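Local coordinates for protein tetracycline Repressor, class A (Pseudomonas sp., PDB 5MRU) that represses the tetracycline resistance gene by binding its operator DNA through a helix-turn-helix, and loses affinity for that DNA when tetracycline binds, at residues G81-F86 with A185-G190. Sequence-based numbering, arbitrary orientation.
Sequences GNARSF and AAFEQG. With TDC (5a,6-anhydrotetracycline), chain B.
One wall of the tetracycline pocket is helix 75-91, and on its outer flank Arg84 and Ala83 meet Glu188 and Phe187 of helix 183-199. The segments run roughly antiparallel, with axes 11.2 Å apart. Arg84 stretches out from CG to NE, and its NE donates to Glu188 OE1 at 3.0 Å. That bond is nearly straight (171°) and lies in the guanidinium plane, yet it reaches OE1 from above the carboxylate. Glu188 is bent at chi2, and its OE2 lies 2.9 Å from Arg84 NE, oblique to the guanidinium, so the salt bridge involves both carboxylate oxygens; the two flat groups are tilted 50° to each other. Next to the salt bridge, Phe187 brings CZ to 3.7 Å from Ala83 O and 4.1 Å from Ala83 CB, while Arg84 CG lies at the ring's edge.

The inner side of the same helix holds 5a,6-anhydrotetracycline. With CG anti to the backbone N (chi1 176°), Asn82 presents its amide to the ligand: OD1 accepts from TDC N4 at 2.9 Å, and ND2 donates to TDC O3, also at 2.9 Å. Phe86 lays one ring face under TDC O1C, which sits 3.3 Å above the ring plane. His64 and Gln116 are also hydrogen-bonded to the ligand. Helix 127-153 packs against both partners, Ile137 touching Ala83 and Thr141 touching Phe86 and Phe187, while Gln189 packs on Gly128 of the second subunit.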
ATOM      1  N   GLY A  81       2.744 -10.192 -15.964  1.00 62.08           N
ATOM      2  CA  GLY A  81       2.460 -11.449 -15.324  1.00 61.08           C
ATOM      3  C   GLY A  81       2.930 -11.468 -13.887  1.00 58.50           C
ATOM      4  O   GLY A  81       2.176 -11.841 -12.972  1.00 55.31           O
ATOM      5  N   ASN A  82       4.187 -11.056 -13.707  1.00 60.40           N
ATOM      6  CA  ASN A  82       4.831 -10.913 -12.392  1.00 57.51           C
ATOM      7  C   ASN A  82       4.032 -10.146 -11.387  1.00 51.64           C
ATOM      8  O   ASN A  82       3.942 -10.550 -10.255  1.00 48.05           O
ATOM      9  CB  ASN A  82       6.128 -10.175 -12.554  1.00 60.65           C
ATOM     10  CG  ASN A  82       6.792  -9.917 -11.253  1.00 59.24           C
ATOM     11  OD1 ASN A  82       6.932  -8.765 -10.844  1.00 59.64           O
ATOM     12  ND2 ASN A  82       7.227 -10.986 -10.595  1.00 59.99           N
ATOM     13  N   ALA A  83       3.461  -9.035 -11.834  1.00 50.98           N
ATOM     14  CA  ALA A  83       2.637  -8.167 -11.001  1.00 48.13           C
ATOM     15  C   ALA A  83       1.302  -8.807 -10.714  1.00 46.51           C
ATOM     16  O   ALA A  83       0.788  -8.759  -9.593  1.00 42.77           O
ATOM     17  CB  ALA A  83       2.404  -6.848 -11.725  1.00 49.67           C
ATOM     18  N   ARG A  84       0.722  -9.377 -11.761  1.00 48.63           N
ATOM     19  CA  ARG A  84      -0.515 -10.131 -11.626  1.00 47.38           C
ATOM     20  C   ARG A  84      -0.355 -11.238 -10.640  1.00 46.33           C
ATOM     21  O   ARG A  84      -1.251 -11.489  -9.819  1.00 48.23           O
ATOM     22  CB  ARG A  84      -0.932 -10.703 -12.976  1.00 49.43           C
ATOM     23  CG  ARG A  84      -1.675  -9.678 -13.772  1.00 50.23           C
ATOM     24  CD  ARG A  84      -1.791 -10.139 -15.173  1.00 55.10           C
ATOM     25  NE  ARG A  84      -2.747  -9.341 -15.916  1.00 57.16           N
ATOM     26  CZ  ARG A  84      -2.755  -9.263 -17.246  1.00 61.86           C
ATOM     27  NH1 ARG A  84      -1.859  -9.937 -17.970  1.00 63.84           N
ATOM     28  NH2 ARG A  84      -3.659  -8.504 -17.860  1.00 63.87           N
ATOM     29  N   SER A  85       0.783 -11.914 -10.727  1.00 47.35           N
ATOM     30  CA  SER A  85       1.028 -13.096  -9.911  1.00 46.81           C
ATOM     31  C   SER A  85       1.340 -12.755  -8.455  1.00 44.39           C
ATOM     32  O   SER A  85       0.907 -13.444  -7.543  1.00 41.80           O
ATOM     33  CB  SER A  85       2.179 -13.839 -10.504  1.00 50.08           C
ATOM     34  OG  SER A  85       2.307 -15.054  -9.857  1.00 51.99           O
ATOM     35  N   PHE A  86       2.131 -11.700  -8.252  1.00 45.82           N
ATOM     36  CA  PHE A  86       2.397 -11.156  -6.931  1.00 44.02           C
ATOM     37  C   PHE A  86       1.057 -10.848  -6.266  1.00 43.59           C
ATOM     38  O   PHE A  86       0.716 -11.433  -5.245  1.00 42.73           O
ATOM     39  CB  PHE A  86       3.264  -9.900  -7.064  1.00 44.50           C
ATOM     40  CG  PHE A  86       3.638  -9.235  -5.742  1.00 42.14           C
ATOM     41  CD1 PHE A  86       4.047  -9.970  -4.658  1.00 40.69           C
ATOM     42  CD2 PHE A  86       3.638  -7.857  -5.633  1.00 41.57           C
ATOM     43  CE1 PHE A  86       4.419  -9.371  -3.476  1.00 40.53           C
ATOM     44  CE2 PHE A  86       4.003  -7.235  -4.445  1.00 41.53           C
ATOM     45  CZ  PHE A  86       4.397  -8.003  -3.356  1.00 41.28           C
ATOM     46  N   ALA A 185     -10.009  -4.503 -12.657  1.00 53.37           N
ATOM     47  CA  ALA A 185      -9.844  -3.481 -13.710  1.00 55.52           C
ATOM     48  C   ALA A 185      -8.837  -2.372 -13.316  1.00 53.48           C
ATOM     49  O   ALA A 185      -7.794  -2.190 -13.983  1.00 53.27           O
ATOM     50  CB  ALA A 185     -11.185  -2.864 -14.069  1.00 59.73           C
ATOM     51  N   ALA A 186      -9.171  -1.659 -12.231  1.00 52.56           N
ATOM     52  CA  ALA A 186      -8.346  -0.615 -11.609  1.00 50.75           C
ATOM     53  C   ALA A 186      -6.885  -0.986 -11.429  1.00 47.96           C
ATOM     54  O   ALA A 186      -5.993  -0.171 -11.640  1.00 50.21           O
ATOM     55  CB  ALA A 186      -8.932  -0.264 -10.272  1.00 52.06           C
ATOM     56  N   PHE A 187      -6.632  -2.213 -11.041  1.00 45.01           N
ATOM     57  CA  PHE A 187      -5.273  -2.633 -10.885  1.00 45.09           C
ATOM     58  C   PHE A 187      -4.679  -2.777 -12.234  1.00 46.13           C
ATOM     59  O   PHE A 187      -3.660  -2.171 -12.538  1.00 47.71           O
ATOM     60  CB  PHE A 187      -5.201  -3.972 -10.200  1.00 45.63           C
ATOM     61  CG  PHE A 187      -3.882  -4.649 -10.340  1.00 45.76           C
ATOM     62  CD1 PHE A 187      -2.838  -4.330  -9.500  1.00 47.15           C
ATOM     63  CD2 PHE A 187      -3.701  -5.629 -11.289  1.00 46.45           C
ATOM     64  CE1 PHE A 187      -1.619  -4.963  -9.612  1.00 49.35           C
ATOM     65  CE2 PHE A 187      -2.480  -6.278 -11.407  1.00 48.99           C
ATOM     66  CZ  PHE A 187      -1.433  -5.943 -10.563  1.00 49.99           C
ATOM     67  N   GLU A 188      -5.345  -3.598 -13.030  1.00 48.19           N
ATOM     68  CA  GLU A 188      -4.938  -3.918 -14.399  1.00 51.37           C
ATOM     69  C   GLU A 188      -4.628  -2.678 -15.240  1.00 53.11           C
ATOM     70  O   GLU A 188      -3.654  -2.662 -15.979  1.00 53.72           O
ATOM     71  CB  GLU A 188      -6.030  -4.774 -15.068  1.00 53.56           C
ATOM     72  CG  GLU A 188      -5.488  -5.839 -15.987  1.00 57.67           C
ATOM     73  CD  GLU A 188      -4.379  -6.680 -15.376  1.00 56.71           C
ATOM     74  OE1 GLU A 188      -4.665  -7.559 -14.543  1.00 56.85           O
ATOM     75  OE2 GLU A 188      -3.215  -6.493 -15.785  1.00 57.49           O
ATOM     76  N   GLN A 189      -5.444  -1.641 -15.088  1.00 55.93           N
ATOM     77  CA  GLN A 189      -5.176  -0.347 -15.716  1.00 60.12           C
ATOM     78  C   GLN A 189      -3.923   0.332 -15.171  1.00 59.26           C
ATOM     79  O   GLN A 189      -3.057   0.726 -15.947  1.00 60.96           O
ATOM     80  CB  GLN A 189      -6.347   0.623 -15.543  1.00 64.37           C
ATOM     81  CG  GLN A 189      -7.444   0.528 -16.591  1.00 71.05           C
ATOM     82  CD  GLN A 189      -8.571   1.522 -16.339  1.00 77.49           C
ATOM     83  OE1 GLN A 189      -8.503   2.364 -15.435  1.00 78.79           O
ATOM     84  NE2 GLN A 189      -9.619   1.429 -17.139  1.00 83.39           N
ATOM     85  N   GLY A 190      -3.823   0.503 -13.852  1.00 56.64           N
ATOM     86  CA  GLY A 190      -2.685   1.230 -13.302  1.00 54.83           C
ATOM     87  C   GLY A 190      -1.390   0.573 -13.730  1.00 52.50           C
ATOM     88  O   GLY A 190      -0.401   1.242 -14.019  1.00 52.46           O
TER
HETATM   89  O12 TDC B 301       8.297  -7.386  -2.546  1.00 47.76           O
HETATM   90  C12 TDC B 301       9.073  -7.474  -3.538  1.00 53.38           C
HETATM   91  C1B TDC B 301      10.390  -6.798  -3.520  1.00 59.87           C
HETATM   92  C11 TDC B 301      10.782  -6.122  -2.374  1.00 61.77           C
HETATM   93  O11 TDC B 301       9.952  -6.060  -1.265  1.00 57.58           O
HETATM   94  C1A TDC B 301      12.008  -5.485  -2.313  1.00 68.20           C
HETATM   95  C10 TDC B 301      12.388  -4.808  -1.163  1.00 71.58           C
HETATM   96  O10 TDC B 301      11.583  -4.722  -0.038  1.00 71.30           O
HETATM   97  C9  TDC B 301      13.697  -4.145  -1.113  1.00 77.30           C
HETATM   98  C8  TDC B 301      14.519  -4.220  -2.219  1.00 79.00           C
HETATM   99  C7  TDC B 301      14.098  -4.906  -3.346  1.00 77.28           C
HETATM  100  C61 TDC B 301      12.859  -5.538  -3.418  1.00 71.61           C
HETATM  101  C6  TDC B 301      12.453  -6.232  -4.582  1.00 70.34           C
HETATM  102  C62 TDC B 301      13.303  -6.337  -5.814  1.00 74.70           C
HETATM  103  C51 TDC B 301      11.219  -6.871  -4.633  1.00 64.07           C
HETATM  104  C5  TDC B 301      10.785  -7.597  -5.893  1.00 63.43           C
HETATM  105  C1C TDC B 301       8.740  -8.317  -4.737  1.00 53.49           C
HETATM  106  C1  TDC B 301       9.470  -9.663  -4.662  1.00 56.45           C
HETATM  107  O1  TDC B 301      10.118  -9.947  -3.658  1.00 57.20           O
HETATM  108  O1C TDC B 301       7.353  -8.477  -4.904  1.00 47.88           O
HETATM  109  C41 TDC B 301       9.256  -7.694  -5.997  1.00 58.08           C
HETATM  110  C4  TDC B 301       8.856  -8.475  -7.290  1.00 59.19           C
HETATM  111  N4  TDC B 301       7.663  -8.016  -8.097  1.00 59.61           N
HETATM  112  C43 TDC B 301       6.510  -7.507  -7.302  1.00 55.46           C
HETATM  113  C42 TDC B 301       8.157  -6.897  -8.971  1.00 63.20           C
HETATM  114  C3  TDC B 301       8.879  -9.994  -7.063  1.00 58.52           C
HETATM  115  O3  TDC B 301       8.658 -10.679  -8.052  1.00 58.58           O
HETATM  116  C2  TDC B 301       9.268 -10.553  -5.789  1.00 59.46           C
HETATM  117  C21 TDC B 301       9.415 -12.008  -5.624  1.00 63.09           C
HETATM  118  O21 TDC B 301       9.300 -12.764  -6.601  1.00 65.03           O
HETATM  119  N21 TDC B 301       9.800 -12.550  -4.448  1.00 64.87           N